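Local coordinates for protein probable threonyl-tRNA synthetase 1 (Aeropyrum pernix, PDB 3A32) that probably catalyses the ATP-dependent attachment of threonine to tRNA(Thr) as a zinc-binding homodimer, and probably cannot clear mischarged seryl-tRNA(Thr) because it lacks an editing domain, at residues Asp176-Val181 with Glu230-Ala235; Leu413-Phe418 with Glu440-Val445; Glu57-Phe62 with Glu190-Leu195. All coordinates share one frame; numbering follows the deposited sequence.

In the fold
Interactions 1 and 3 both use helix 174-191: residues 176-181 near its start pack on helix 222-243 in interaction 1, and segment 190-195, where the helix runs out, meets helix 48-65 near the dimer interface in interaction 3. Their centres are about 22 Å apart. Interaction 2 belongs to the anticodon-binding domain, its centre about 22 Å from that of interaction 3 and about 42 Å from that of interaction 1. Helix 435-457 relates interactions 2 and 3, since it supplies residues 440-445 to interaction 2 and, further along, Val453 to the surroundings of interaction 3. Interaction 1 has the side chain of Leu232 about 11 Å from that of His310, which binds the zinc ion with Cys112 and His166.

Interaction 1 of 3, residues Asp176-Val181 with Glu230-Ala235; sequences DVVYDV and EALREA
Val178 presses one methyl group into the surface of helix 230-235, where Ala235 and Leu232 receive it. Its CG1 branch lies anti to the backbone N (chi1 179°), and this torsion swings the methyl outward across the interface. CG1 reaches Ala235 CB at 3.5 Å, a little closer than ordinary carbon-carbon contact, and Val178 CB follows at 3.7 Å from the same Ala235 CB. Together these two atoms bear on the alanine methyl, so the valine seats tightly against it.

Leu232 comes in differently. Its CB starts away from the other helix, yet the side chain bends back and brings CD2 to 3.7 Å from Val178 CG1, the two side chains crossing at about a right angle. The valine methyl therefore meets both Ala235 and Leu232, one helical turn apart, on this helix.

Tyr179 packs beside this hydrophobic core. The Ala235 carbonyl O lies at the edge of its ring, near the ring plane and 3.8 Å from Tyr179 CD1. Tyr179 CB stands 4.3 Å from Ala235 CB. The two backbones come close here, with Tyr179 CA and Ala235 CA 5.1 Å apart, while the short helix axes approach to 8.7 Å and cross at -52°.

Both helices belong to the class II catalytic core. Val178 and Leu232 also rest on Phe283 of strand 273-284 in its large mixed sheet, and the Tyr179 side chain also touches Arg238, Ile239 and Lys242 of helix 222-243.

Interaction 2 of 3, residues Leu413-Phe418 with Glu440-Val445; sequences LDVRVF and ENLAAV
Strand 413-418 and helix 440-445 run nearly parallel, at 17° with their axes 11.4 Å apart, and Val415 lies level with Leu442 and Val417 with Val445. Leu442 carries most of the contact, using both ends of its fork. Its CD1 meets Leu413 CD1 at 3.9 Å, the two leucines crossing at about a right angle, while Leu442 CD2 approaches Val415 CG2 to 3.7 Å at an oblique angle. Although its CB does not point straight at the strand, chi1 of -70°, with CG anti to the carbonyl carbon, brings CG over to it, and chi2 sets which methyl goes to which partner. One turn later Val445 sends CG1, anti to its backbone N, past Val417 CG2 at 4.1 Å; these two valines slide by each other in opposite directions.

This is helix-on-sheet packing in the mixed alpha/beta anticodon-binding domain: strand 412-419 pairs with 399-403 and, through a hairpin, with 424-431, after which helix 435-457 packs on the sheet. Ile363 of helix 353-369 touches both Leu413 and Leu442, extending the apolar layer.

On the opposite side of the strand, Arg416 grips the carboxylate of Asp414 side-on with two nitrogens. Arg416 NE binds Asp414 OD1 at 2.8 Å, almost straight (177°) and in the guanidinium plane, whereas Arg416 NH2 reaches the syn lone pair of Asp414 OD2 at 2.7 Å along a more bent bond. This two-point hold should fix the rotation of both groups.

Interaction 3 of 3, residues Glu57-Phe62 with Glu190-Leu195; sequences EVLAKF and ERLFKL
Leu192, which meets both Val58 and Leu59 across the contact, also packs on the ring next to it in sequence: Leu192 CG sits over one face of the Phe193 ring, 3.9 Å above its plane and offset toward the rim. The ring of Phe193 further meets that of Phe320 with the planes at about 45°. A second flat group, the Glu57 carboxylate, is approached from above its plane by Lys61 NZ, 3.0 Å from Glu57 OE2 in a salt bridge one turn along the helix.

Across the interface the fork of Leu192 straddles two residues. With CG anti to the backbone N (chi1 180°), it sends CD1 to 4.3 Å from Val58 CG1 and CD2 to 4.3 Å from Leu59 CD2. Both distances are loose, and the buried contact is entirely apolar.

Lys61 also pairs with Glu57 of the second subunit, and the reciprocal salt bridges probably offset the closeness of the two Glu57 carboxylates at the dimer interface. Val453 of helix 435-457 touches both Val58 and Leu192, while Phe62 packs back on Glu184, Leu187 and Val188 of helix 174-191.

Interaction 1 of 3, residues Asp176-Val181 with Glu230-Ala235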
ATOM      1  N   ASP A 176      11.890 -27.479   3.958  1.00 12.82           N
ATOM      2  CA  ASP A 176      11.072 -26.745   4.928  1.00 13.16           C
ATOM      3  C   ASP A 176      10.486 -25.447   4.331  1.00 12.89           C
ATOM      4  O   ASP A 176       9.347 -25.069   4.636  1.00 12.64           O
ATOM      5  CB  ASP A 176      11.928 -26.357   6.141  1.00 13.76           C
ATOM      6  CG  ASP A 176      12.170 -27.531   7.161  1.00 15.75           C
ATOM      7  OD1 ASP A 176      11.563 -28.606   7.101  1.00 16.13           O
ATOM      8  OD2 ASP A 176      13.024 -27.357   8.043  1.00 19.16           O
ATOM      9  N   VAL A 177      11.294 -24.739   3.540  1.00 11.29           N
ATOM     10  CA  VAL A 177      10.874 -23.531   2.893  1.00 10.53           C
ATOM     11  C   VAL A 177       9.728 -23.803   1.920  1.00  9.87           C
ATOM     12  O   VAL A 177       8.704 -23.098   1.939  1.00 10.00           O
ATOM     13  CB  VAL A 177      12.081 -22.852   2.186  1.00 11.63           C
ATOM     14  CG1 VAL A 177      11.617 -21.979   1.040  1.00 11.57           C
ATOM     15  CG2 VAL A 177      12.945 -22.038   3.221  1.00 12.03           C
ATOM     16  N   VAL A 178       9.878 -24.857   1.104  1.00  8.94           N
ATOM     17  CA  VAL A 178       8.833 -25.275   0.166  1.00  8.20           C
ATOM     18  C   VAL A 178       7.535 -25.603   0.883  1.00  9.43           C
ATOM     19  O   VAL A 178       6.433 -25.170   0.462  1.00  9.71           O
ATOM     20  CB  VAL A 178       9.295 -26.458  -0.803  1.00  7.84           C
ATOM     21  CG1 VAL A 178       8.140 -26.882  -1.760  1.00  5.66           C
ATOM     22  CG2 VAL A 178      10.456 -26.023  -1.631  1.00  5.36           C
ATOM     23  N   TYR A 179       7.664 -26.387   1.959  1.00 10.19           N
ATOM     24  CA  TYR A 179       6.539 -26.790   2.755  1.00 10.89           C
ATOM     25  C   TYR A 179       5.858 -25.565   3.386  1.00 10.92           C
ATOM     26  O   TYR A 179       4.640 -25.442   3.333  1.00 11.36           O
ATOM     27  CB  TYR A 179       6.980 -27.805   3.820  1.00 13.06           C
ATOM     28  CG  TYR A 179       5.827 -28.296   4.654  1.00 15.31           C
ATOM     29  CD1 TYR A 179       4.947 -29.290   4.169  1.00 15.45           C
ATOM     30  CD2 TYR A 179       5.589 -27.747   5.915  1.00 16.44           C
ATOM     31  CE1 TYR A 179       3.860 -29.700   4.938  1.00 16.41           C
ATOM     32  CE2 TYR A 179       4.533 -28.168   6.690  1.00 16.42           C
ATOM     33  CZ  TYR A 179       3.692 -29.129   6.206  1.00 16.80           C
ATOM     34  OH  TYR A 179       2.646 -29.485   7.012  1.00 21.85           O
ATOM     35  N   ASP A 180       6.648 -24.669   3.976  1.00  9.91           N
ATOM     36  CA  ASP A 180       6.152 -23.477   4.617  1.00  9.06           C
ATOM     37  C   ASP A 180       5.360 -22.577   3.682  1.00  8.90           C
ATOM     38  O   ASP A 180       4.370 -21.958   4.122  1.00  8.67           O
ATOM     39  CB  ASP A 180       7.303 -22.670   5.219  1.00  9.16           C
ATOM     40  CG  ASP A 180       7.899 -23.340   6.515  1.00 12.28           C
ATOM     41  OD1 ASP A 180       7.339 -24.322   7.032  1.00  9.28           O
ATOM     42  OD2 ASP A 180       8.936 -22.852   7.013  1.00 15.79           O
ATOM     43  N   VAL A 181       5.786 -22.515   2.409  1.00  8.36           N
ATOM     44  CA  VAL A 181       5.070 -21.706   1.398  1.00  7.40           C
ATOM     45  C   VAL A 181       3.727 -22.324   1.144  1.00  7.73           C
ATOM     46  O   VAL A 181       2.738 -21.597   1.083  1.00  7.46           O
ATOM     47  CB  VAL A 181       5.870 -21.482   0.090  1.00  7.40           C
ATOM     48  CG1 VAL A 181       4.993 -20.782  -0.995  1.00  5.93           C
ATOM     49  CG2 VAL A 181       7.115 -20.618   0.391  1.00  5.02           C
ATOM     50  N   GLU A 230      13.769 -33.200  -5.917  1.00 14.39           N
ATOM     51  CA  GLU A 230      13.674 -33.926  -4.687  1.00 16.99           C
ATOM     52  C   GLU A 230      13.242 -33.028  -3.511  1.00 16.04           C
ATOM     53  O   GLU A 230      12.513 -33.485  -2.643  1.00 17.23           O
ATOM     54  CB  GLU A 230      14.964 -34.708  -4.449  1.00 17.76           C
ATOM     55  CG  GLU A 230      15.787 -34.248  -3.380  1.00 26.69           C
ATOM     56  CD  GLU A 230      15.776 -35.250  -2.264  1.00 39.23           C
ATOM     57  OE1 GLU A 230      16.887 -35.544  -1.733  1.00 40.26           O
ATOM     58  OE2 GLU A 230      14.653 -35.763  -1.961  1.00 43.61           O
ATOM     59  N   ALA A 231      13.594 -31.744  -3.502  1.00 14.42           N
ATOM     60  CA  ALA A 231      12.976 -30.858  -2.461  1.00 14.06           C
ATOM     61  C   ALA A 231      11.429 -30.795  -2.581  1.00 13.23           C
ATOM     62  O   ALA A 231      10.705 -30.882  -1.575  1.00 12.99           O
ATOM     63  CB  ALA A 231      13.608 -29.467  -2.456  1.00 12.55           C
ATOM     64  N   LEU A 232      10.938 -30.714  -3.824  1.00 12.52           N
ATOM     65  CA  LEU A 232       9.497 -30.652  -4.116  1.00 11.51           C
ATOM     66  C   LEU A 232       8.759 -31.928  -3.817  1.00 11.83           C
ATOM     67  O   LEU A 232       7.574 -31.893  -3.469  1.00 12.25           O
ATOM     68  CB  LEU A 232       9.264 -30.264  -5.588  1.00 10.72           C
ATOM     69  CG  LEU A 232       9.733 -28.879  -6.013  1.00 10.35           C
ATOM     70  CD1 LEU A 232       9.697 -28.723  -7.557  1.00 11.45           C
ATOM     71  CD2 LEU A 232       8.897 -27.758  -5.324  1.00  8.76           C
ATOM     72  N   ARG A 233       9.438 -33.066  -3.990  1.00 11.57           N
ATOM     73  CA  ARG A 233       8.836 -34.360  -3.721  1.00 12.21           C
ATOM     74  C   ARG A 233       8.665 -34.593  -2.233  1.00 12.27           C
ATOM     75  O   ARG A 233       7.589 -35.001  -1.801  1.00 12.94           O
ATOM     76  CB  ARG A 233       9.640 -35.504  -4.362  1.00 12.20           C
ATOM     77  CG  ARG A 233       9.465 -35.588  -5.845  1.00 14.57           C
ATOM     78  CD  ARG A 233      10.211 -36.769  -6.412  1.00 18.49           C
ATOM     79  NE  ARG A 233      10.084 -36.784  -7.854  1.00 18.35           N
ATOM     80  CZ  ARG A 233      11.114 -36.736  -8.685  1.00 21.54           C
ATOM     81  NH1 ARG A 233      12.356 -36.702  -8.211  1.00 23.34           N
ATOM     82  NH2 ARG A 233      10.911 -36.762  -9.990  1.00 19.00           N
ATOM     83  N   GLU A 234       9.703 -34.317  -1.450  1.00 13.02           N
ATOM     84  CA  GLU A 234       9.611 -34.441   0.004  1.00 14.12           C
ATOM     85  C   GLU A 234       8.587 -33.503   0.608  1.00 13.33           C
ATOM     86  O   GLU A 234       7.806 -33.911   1.443  1.00 13.12           O
ATOM     87  CB  GLU A 234      10.964 -34.196   0.670  1.00 14.80           C
ATOM     88  CG  GLU A 234      11.980 -35.262   0.365  1.00 22.42           C
ATOM     89  CD  GLU A 234      11.673 -36.647   1.064  1.00 28.64           C
ATOM     90  OE1 GLU A 234      10.631 -36.791   1.790  1.00 26.41           O
ATOM     91  OE2 GLU A 234      12.508 -37.575   0.863  1.00 29.61           O
ATOM     92  N   ALA A 235       8.611 -32.243   0.177  1.00 13.29           N
ATOM     93  CA  ALA A 235       7.649 -31.250   0.655  1.00 13.01           C
ATOM     94  C   ALA A 235       6.207 -31.678   0.346  1.00 12.43           C
ATOM     95  O   ALA A 235       5.357 -31.682   1.248  1.00 11.86           O
ATOM     96  CB  ALA A 235       7.961 -29.823   0.097  1.00 11.16           C
TER

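Interaction 2 of 3, residues Leu413-Phe418 with Glu440-Val445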
ATOM      1  N   LEU A 413     -31.694  -5.490  17.546  1.00  9.57           N
ATOM      2  CA  LEU A 413     -31.462  -5.240  16.117  1.00 10.32           C
ATOM      3  C   LEU A 413     -31.635  -6.531  15.336  1.00  9.18           C
ATOM      4  O   LEU A 413     -31.377  -7.582  15.868  1.00  9.64           O
ATOM      5  CB  LEU A 413     -30.060  -4.695  15.886  1.00 11.10           C
ATOM      6  CG  LEU A 413     -29.732  -3.351  16.553  1.00 14.67           C
ATOM      7  CD1 LEU A 413     -28.238  -3.119  16.476  1.00 16.83           C
ATOM      8  CD2 LEU A 413     -30.537  -2.168  15.935  1.00 10.88           C
ATOM      9  N   ASP A 414     -32.073  -6.438  14.098  1.00  8.21           N
ATOM     10  CA  ASP A 414     -32.148  -7.576  13.175  1.00  9.12           C
ATOM     11  C   ASP A 414     -30.930  -7.481  12.234  1.00 10.00           C
ATOM     12  O   ASP A 414     -30.876  -6.616  11.336  1.00  9.38           O
ATOM     13  CB  ASP A 414     -33.465  -7.530  12.400  1.00  8.02           C
ATOM     14  CG  ASP A 414     -33.545  -8.536  11.282  1.00 11.25           C
ATOM     15  OD1 ASP A 414     -32.580  -9.238  10.983  1.00  9.63           O
ATOM     16  OD2 ASP A 414     -34.627  -8.634  10.663  1.00 15.37           O
ATOM     17  N   VAL A 415     -29.954  -8.364  12.470  1.00  9.18           N
ATOM     18  CA  VAL A 415     -28.642  -8.247  11.872  1.00  9.35           C
ATOM     19  C   VAL A 415     -28.346  -9.520  11.097  1.00 10.21           C
ATOM     20  O   VAL A 415     -28.380 -10.612  11.663  1.00 11.63           O
ATOM     21  CB  VAL A 415     -27.547  -8.011  12.946  1.00  8.87           C
ATOM     22  CG1 VAL A 415     -26.149  -7.998  12.346  1.00  7.83           C
ATOM     23  CG2 VAL A 415     -27.786  -6.737  13.671  1.00  7.14           C
ATOM     24  N   ARG A 416     -28.049  -9.361   9.809  1.00  9.86           N
ATOM     25  CA  ARG A 416     -27.923 -10.454   8.865  1.00  9.36           C
ATOM     26  C   ARG A 416     -26.545 -10.449   8.217  1.00  9.23           C
ATOM     27  O   ARG A 416     -26.228  -9.656   7.327  1.00  9.39           O
ATOM     28  CB  ARG A 416     -29.044 -10.386   7.814  1.00  8.59           C
ATOM     29  CG  ARG A 416     -30.362 -10.042   8.491  1.00  9.65           C
ATOM     30  CD  ARG A 416     -31.514 -10.511   7.717  1.00 13.15           C
ATOM     31  NE  ARG A 416     -32.759 -10.311   8.441  1.00 14.15           N
ATOM     32  CZ  ARG A 416     -33.952 -10.580   7.927  1.00 13.30           C
ATOM     33  NH1 ARG A 416     -34.059 -11.061   6.684  1.00 11.43           N
ATOM     34  NH2 ARG A 416     -35.031 -10.403   8.670  1.00 11.11           N
ATOM     35  N   VAL A 417     -25.734 -11.364   8.703  1.00  9.72           N
ATOM     36  CA  VAL A 417     -24.385 -11.607   8.226  1.00  9.98           C
ATOM     37  C   VAL A 417     -24.490 -12.594   7.052  1.00  9.98           C
ATOM     38  O   VAL A 417     -25.357 -13.455   7.016  1.00 11.82           O
ATOM     39  CB  VAL A 417     -23.543 -12.147   9.435  1.00 11.05           C
ATOM     40  CG1 VAL A 417     -22.128 -12.543   9.000  1.00 12.28           C
ATOM     41  CG2 VAL A 417     -23.468 -11.091  10.581  1.00  8.17           C
ATOM     42  N   PHE A 418     -23.677 -12.447   6.039  1.00 10.04           N
ATOM     43  CA  PHE A 418     -23.777 -13.351   4.917  1.00  9.89           C
ATOM     44  C   PHE A 418     -22.785 -14.461   5.169  1.00 11.74           C
ATOM     45  O   PHE A 418     -21.593 -14.210   5.391  1.00 12.75           O
ATOM     46  CB  PHE A 418     -23.479 -12.665   3.577  1.00  8.34           C
ATOM     47  CG  PHE A 418     -23.703 -13.570   2.438  1.00  8.79           C
ATOM     48  CD1 PHE A 418     -25.018 -13.714   1.874  1.00  6.06           C
ATOM     49  CD2 PHE A 418     -22.650 -14.402   1.984  1.00  6.01           C
ATOM     50  CE1 PHE A 418     -25.270 -14.648   0.836  1.00  5.81           C
ATOM     51  CE2 PHE A 418     -22.883 -15.354   0.953  1.00  6.80           C
ATOM     52  CZ  PHE A 418     -24.187 -15.467   0.356  1.00  4.92           C
ATOM     53  N   GLU A 440     -21.321  -0.722  19.809  1.00 10.88           N
ATOM     54  CA  GLU A 440     -20.312  -1.564  20.431  1.00 12.17           C
ATOM     55  C   GLU A 440     -20.548  -3.004  20.070  1.00 10.99           C
ATOM     56  O   GLU A 440     -19.619  -3.704  19.665  1.00 11.23           O
ATOM     57  CB  GLU A 440     -20.275  -1.379  21.956  1.00 13.22           C
ATOM     58  CG  GLU A 440     -19.836   0.009  22.389  1.00 16.26           C
ATOM     59  CD  GLU A 440     -18.370   0.343  21.964  1.00 20.87           C
ATOM     60  OE1 GLU A 440     -17.448  -0.435  22.329  1.00 19.60           O
ATOM     61  OE2 GLU A 440     -18.154   1.398  21.305  1.00 19.37           O
ATOM     62  N   ASN A 441     -21.804  -3.413  20.172  1.00 10.59           N
ATOM     63  CA  ASN A 441     -22.243  -4.769  19.887  1.00 11.15           C
ATOM     64  C   ASN A 441     -22.097  -5.158  18.408  1.00 10.97           C
ATOM     65  O   ASN A 441     -21.769  -6.314  18.111  1.00 11.99           O
ATOM     66  CB  ASN A 441     -23.719  -4.937  20.326  1.00 11.63           C
ATOM     67  CG  ASN A 441     -23.884  -4.892  21.843  1.00 13.74           C
ATOM     68  OD1 ASN A 441     -22.899  -4.940  22.573  1.00 14.65           O
ATOM     69  ND2 ASN A 441     -25.129  -4.811  22.318  1.00 12.06           N
ATOM     70  N   LEU A 442     -22.375  -4.222  17.496  1.00  9.37           N
ATOM     71  CA  LEU A 442     -22.146  -4.458  16.078  1.00  9.33           C
ATOM     72  C   LEU A 442     -20.653  -4.549  15.817  1.00  9.86           C
ATOM     73  O   LEU A 442     -20.199  -5.425  15.038  1.00 10.08           O
ATOM     74  CB  LEU A 442     -22.791  -3.371  15.207  1.00  9.03           C
ATOM     75  CG  LEU A 442     -24.326  -3.436  15.211  1.00  9.23           C
ATOM     76  CD1 LEU A 442     -24.931  -2.222  14.673  1.00  7.43           C
ATOM     77  CD2 LEU A 442     -24.838  -4.638  14.414  1.00  8.43           C
ATOM     78  N   ALA A 443     -19.870  -3.686  16.476  1.00  9.40           N
ATOM     79  CA  ALA A 443     -18.404  -3.771  16.331  1.00  8.68           C
ATOM     80  C   ALA A 443     -17.861  -5.096  16.846  1.00  8.62           C
ATOM     81  O   ALA A 443     -16.927  -5.655  16.242  1.00  8.72           O
ATOM     82  CB  ALA A 443     -17.691  -2.583  16.976  1.00  7.32           C
ATOM     83  N   ALA A 444     -18.467  -5.640  17.915  1.00  7.63           N
ATOM     84  CA  ALA A 444     -18.091  -7.002  18.387  1.00  7.00           C
ATOM     85  C   ALA A 444     -18.343  -8.114  17.360  1.00  7.27           C
ATOM     86  O   ALA A 444     -17.546  -9.055  17.250  1.00  7.51           O
ATOM     87  CB  ALA A 444     -18.830  -7.356  19.746  1.00  5.25           C
ATOM     88  N   VAL A 445     -19.473  -8.049  16.660  1.00  7.31           N
ATOM     89  CA  VAL A 445     -19.780  -8.998  15.598  1.00  8.96           C
ATOM     90  C   VAL A 445     -18.712  -8.887  14.491  1.00 10.38           C
ATOM     91  O   VAL A 445     -18.235  -9.910  13.978  1.00 11.93           O
ATOM     92  CB  VAL A 445     -21.190  -8.737  15.018  1.00  9.80           C
ATOM     93  CG1 VAL A 445     -21.342  -9.339  13.632  1.00 11.52           C
ATOM     94  CG2 VAL A 445     -22.310  -9.245  15.987  1.00  9.02           C
TER

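Interaction 3 of 3, residues Glu57-Phe62 with Glu190-Leu195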
ATOM      1  N   GLU A  57      -1.793  -4.337   2.735  1.00  6.95           N
ATOM      2  CA  GLU A  57      -1.495  -4.198   4.152  1.00  7.25           C
ATOM      3  C   GLU A  57      -1.534  -5.541   4.861  1.00  6.32           C
ATOM      4  O   GLU A  57      -0.633  -5.864   5.631  1.00  6.86           O
ATOM      5  CB  GLU A  57      -2.532  -3.247   4.787  1.00  6.73           C
ATOM      6  CG  GLU A  57      -2.381  -3.192   6.255  1.00 10.42           C
ATOM      7  CD  GLU A  57      -3.516  -2.469   7.024  1.00 10.42           C
ATOM      8  OE1 GLU A  57      -4.173  -1.597   6.422  1.00  8.33           O
ATOM      9  OE2 GLU A  57      -3.672  -2.811   8.260  1.00 11.36           O
ATOM     10  N   VAL A  58      -2.616  -6.297   4.644  1.00  5.12           N
ATOM     11  CA  VAL A  58      -2.754  -7.673   5.159  1.00  3.49           C
ATOM     12  C   VAL A  58      -1.672  -8.611   4.617  1.00  3.78           C
ATOM     13  O   VAL A  58      -1.056  -9.318   5.382  1.00  5.40           O
ATOM     14  CB  VAL A  58      -4.173  -8.307   4.840  1.00  3.00           C
ATOM     15  CG1 VAL A  58      -4.211  -9.801   5.232  1.00  2.00           C
ATOM     16  CG2 VAL A  58      -5.296  -7.529   5.567  1.00  2.00           C
ATOM     17  N   LEU A  59      -1.440  -8.615   3.312  1.00  3.29           N
ATOM     18  CA  LEU A  59      -0.441  -9.500   2.732  1.00  4.23           C
ATOM     19  C   LEU A  59       0.966  -9.107   3.137  1.00  4.57           C
ATOM     20  O   LEU A  59       1.759  -9.991   3.425  1.00  5.57           O
ATOM     21  CB  LEU A  59      -0.559  -9.575   1.189  1.00  4.43           C
ATOM     22  CG  LEU A  59      -1.934 -10.083   0.738  1.00  7.00           C
ATOM     23  CD1 LEU A  59      -2.108  -9.964  -0.778  1.00  5.56           C
ATOM     24  CD2 LEU A  59      -2.095 -11.535   1.243  1.00  6.50           C
ATOM     25  N   ALA A  60       1.269  -7.799   3.164  1.00  3.75           N
ATOM     26  CA  ALA A  60       2.551  -7.305   3.642  1.00  4.37           C
ATOM     27  C   ALA A  60       2.829  -7.720   5.092  1.00  4.76           C
ATOM     28  O   ALA A  60       3.871  -8.302   5.383  1.00  4.71           O
ATOM     29  CB  ALA A  60       2.668  -5.752   3.477  1.00  3.62           C
ATOM     30  N   LYS A  61       1.896  -7.431   5.989  1.00  4.91           N
ATOM     31  CA  LYS A  61       2.024  -7.812   7.404  1.00  5.46           C
ATOM     32  C   LYS A  61       2.064  -9.311   7.642  1.00  6.01           C
ATOM     33  O   LYS A  61       2.856  -9.766   8.494  1.00  6.67           O
ATOM     34  CB  LYS A  61       0.926  -7.149   8.264  1.00  5.38           C
ATOM     35  CG  LYS A  61       1.028  -5.603   8.270  1.00  5.15           C
ATOM     36  CD  LYS A  61      -0.161  -4.907   8.926  1.00  4.28           C
ATOM     37  CE  LYS A  61       0.114  -3.417   8.950  1.00  3.04           C
ATOM     38  NZ  LYS A  61      -0.994  -2.616   9.557  1.00  5.48           N
ATOM     39  N   PHE A  62       1.229 -10.071   6.914  1.00  5.91           N
ATOM     40  CA  PHE A  62       1.290 -11.550   6.949  1.00  5.89           C
ATOM     41  C   PHE A  62       2.694 -12.063   6.610  1.00  6.63           C
ATOM     42  O   PHE A  62       3.256 -12.898   7.329  1.00  6.00           O
ATOM     43  CB  PHE A  62       0.264 -12.208   6.025  1.00  5.21           C
ATOM     44  CG  PHE A  62       0.419 -13.731   5.930  1.00  6.76           C
ATOM     45  CD1 PHE A  62       0.196 -14.550   7.058  1.00  7.44           C
ATOM     46  CD2 PHE A  62       0.787 -14.337   4.727  1.00  6.14           C
ATOM     47  CE1 PHE A  62       0.363 -15.954   6.978  1.00  8.15           C
ATOM     48  CE2 PHE A  62       0.966 -15.723   4.628  1.00  9.41           C
ATOM     49  CZ  PHE A  62       0.734 -16.544   5.761  1.00  9.05           C
ATOM     50  N   GLU A 190      -7.721 -19.766   3.588  1.00  7.61           N
ATOM     51  CA  GLU A 190      -8.703 -20.106   4.614  1.00  8.92           C
ATOM     52  C   GLU A 190      -9.115 -18.912   5.445  1.00  8.81           C
ATOM     53  O   GLU A 190     -10.281 -18.748   5.782  1.00  8.95           O
ATOM     54  CB  GLU A 190      -8.202 -21.276   5.505  1.00  8.27           C
ATOM     55  CG  GLU A 190      -8.159 -22.593   4.737  1.00  8.07           C
ATOM     56  CD  GLU A 190      -7.789 -23.812   5.586  1.00 10.43           C
ATOM     57  OE1 GLU A 190      -7.061 -23.648   6.583  1.00  9.03           O
ATOM     58  OE2 GLU A 190      -8.230 -24.955   5.247  1.00 14.74           O
ATOM     59  N   ARG A 191      -8.154 -18.063   5.768  1.00  9.22           N
ATOM     60  CA  ARG A 191      -8.400 -17.006   6.748  1.00  8.74           C
ATOM     61  C   ARG A 191      -8.783 -15.690   6.162  1.00  8.39           C
ATOM     62  O   ARG A 191      -9.592 -14.962   6.781  1.00  8.29           O
ATOM     63  CB  ARG A 191      -7.220 -16.871   7.715  1.00  9.43           C
ATOM     64  CG  ARG A 191      -7.148 -18.153   8.547  1.00 10.76           C
ATOM     65  CD  ARG A 191      -6.118 -18.153   9.592  1.00 13.44           C
ATOM     66  NE  ARG A 191      -6.086 -19.502  10.155  1.00 17.47           N
ATOM     67  CZ  ARG A 191      -5.337 -19.855  11.204  1.00 18.06           C
ATOM     68  NH1 ARG A 191      -4.542 -18.954  11.803  1.00 14.74           N
ATOM     69  NH2 ARG A 191      -5.386 -21.112  11.638  1.00 16.35           N
ATOM     70  N   LEU A 192      -8.230 -15.380   4.985  1.00  6.99           N
ATOM     71  CA  LEU A 192      -8.552 -14.127   4.308  1.00  6.90           C
ATOM     72  C   LEU A 192      -9.734 -14.338   3.405  1.00  7.80           C
ATOM     73  O   LEU A 192     -10.680 -13.524   3.382  1.00  8.76           O
ATOM     74  CB  LEU A 192      -7.354 -13.556   3.533  1.00  6.12           C
ATOM     75  CG  LEU A 192      -7.574 -12.250   2.784  1.00  5.71           C
ATOM     76  CD1 LEU A 192      -7.992 -11.113   3.728  1.00  3.72           C
ATOM     77  CD2 LEU A 192      -6.308 -11.887   2.033  1.00  4.78           C
ATOM     78  N   PHE A 193      -9.710 -15.445   2.680  1.00  8.07           N
ATOM     79  CA  PHE A 193     -10.752 -15.697   1.695  1.00  8.32           C
ATOM     80  C   PHE A 193     -11.851 -16.672   2.147  1.00  8.92           C
ATOM     81  O   PHE A 193     -12.864 -16.814   1.457  1.00  9.80           O
ATOM     82  CB  PHE A 193     -10.137 -16.029   0.319  1.00  7.56           C
ATOM     83  CG  PHE A 193      -9.411 -14.839  -0.311  1.00  7.34           C
ATOM     84  CD1 PHE A 193     -10.134 -13.741  -0.798  1.00  9.33           C
ATOM     85  CD2 PHE A 193      -8.027 -14.780  -0.354  1.00  4.35           C
ATOM     86  CE1 PHE A 193      -9.496 -12.590  -1.384  1.00  7.04           C
ATOM     87  CE2 PHE A 193      -7.390 -13.650  -0.922  1.00  7.24           C
ATOM     88  CZ  PHE A 193      -8.147 -12.544  -1.449  1.00  3.58           C
ATOM     89  N   LYS A 194     -11.682 -17.331   3.294  1.00  9.23           N
ATOM     90  CA  LYS A 194     -12.663 -18.366   3.730  1.00  9.35           C
ATOM     91  C   LYS A 194     -12.883 -19.498   2.732  1.00  9.27           C
ATOM     92  O   LYS A 194     -14.026 -19.970   2.538  1.00  9.81           O
ATOM     93  CB  LYS A 194     -14.011 -17.705   4.045  1.00  9.79           C
ATOM     94  CG  LYS A 194     -13.887 -16.528   5.017  1.00 12.50           C
ATOM     95  CD  LYS A 194     -13.348 -17.036   6.383  1.00 16.80           C
ATOM     96  CE  LYS A 194     -14.356 -18.034   6.991  1.00 20.71           C
ATOM     97  NZ  LYS A 194     -14.014 -18.335   8.401  1.00 23.86           N
ATOM     98  N   LEU A 195     -11.804 -19.935   2.080  1.00  9.03           N
ATOM     99  CA  LEU A 195     -11.866 -21.041   1.137  1.00  9.02           C
ATOM    100  C   LEU A 195     -11.205 -22.249   1.779  1.00  9.86           C
ATOM    101  O   LEU A 195     -10.016 -22.228   2.051  1.00 13.27           O
ATOM    102  CB  LEU A 195     -11.124 -20.692  -0.151  1.00  8.48           C
ATOM    103  CG  LEU A 195     -11.686 -19.586  -1.069  1.00  8.75           C
ATOM    104  CD1 LEU A 195     -10.681 -19.218  -2.138  1.00  7.00           C
ATOM    105  CD2 LEU A 195     -13.002 -19.977  -1.680  1.00  5.85           C
TER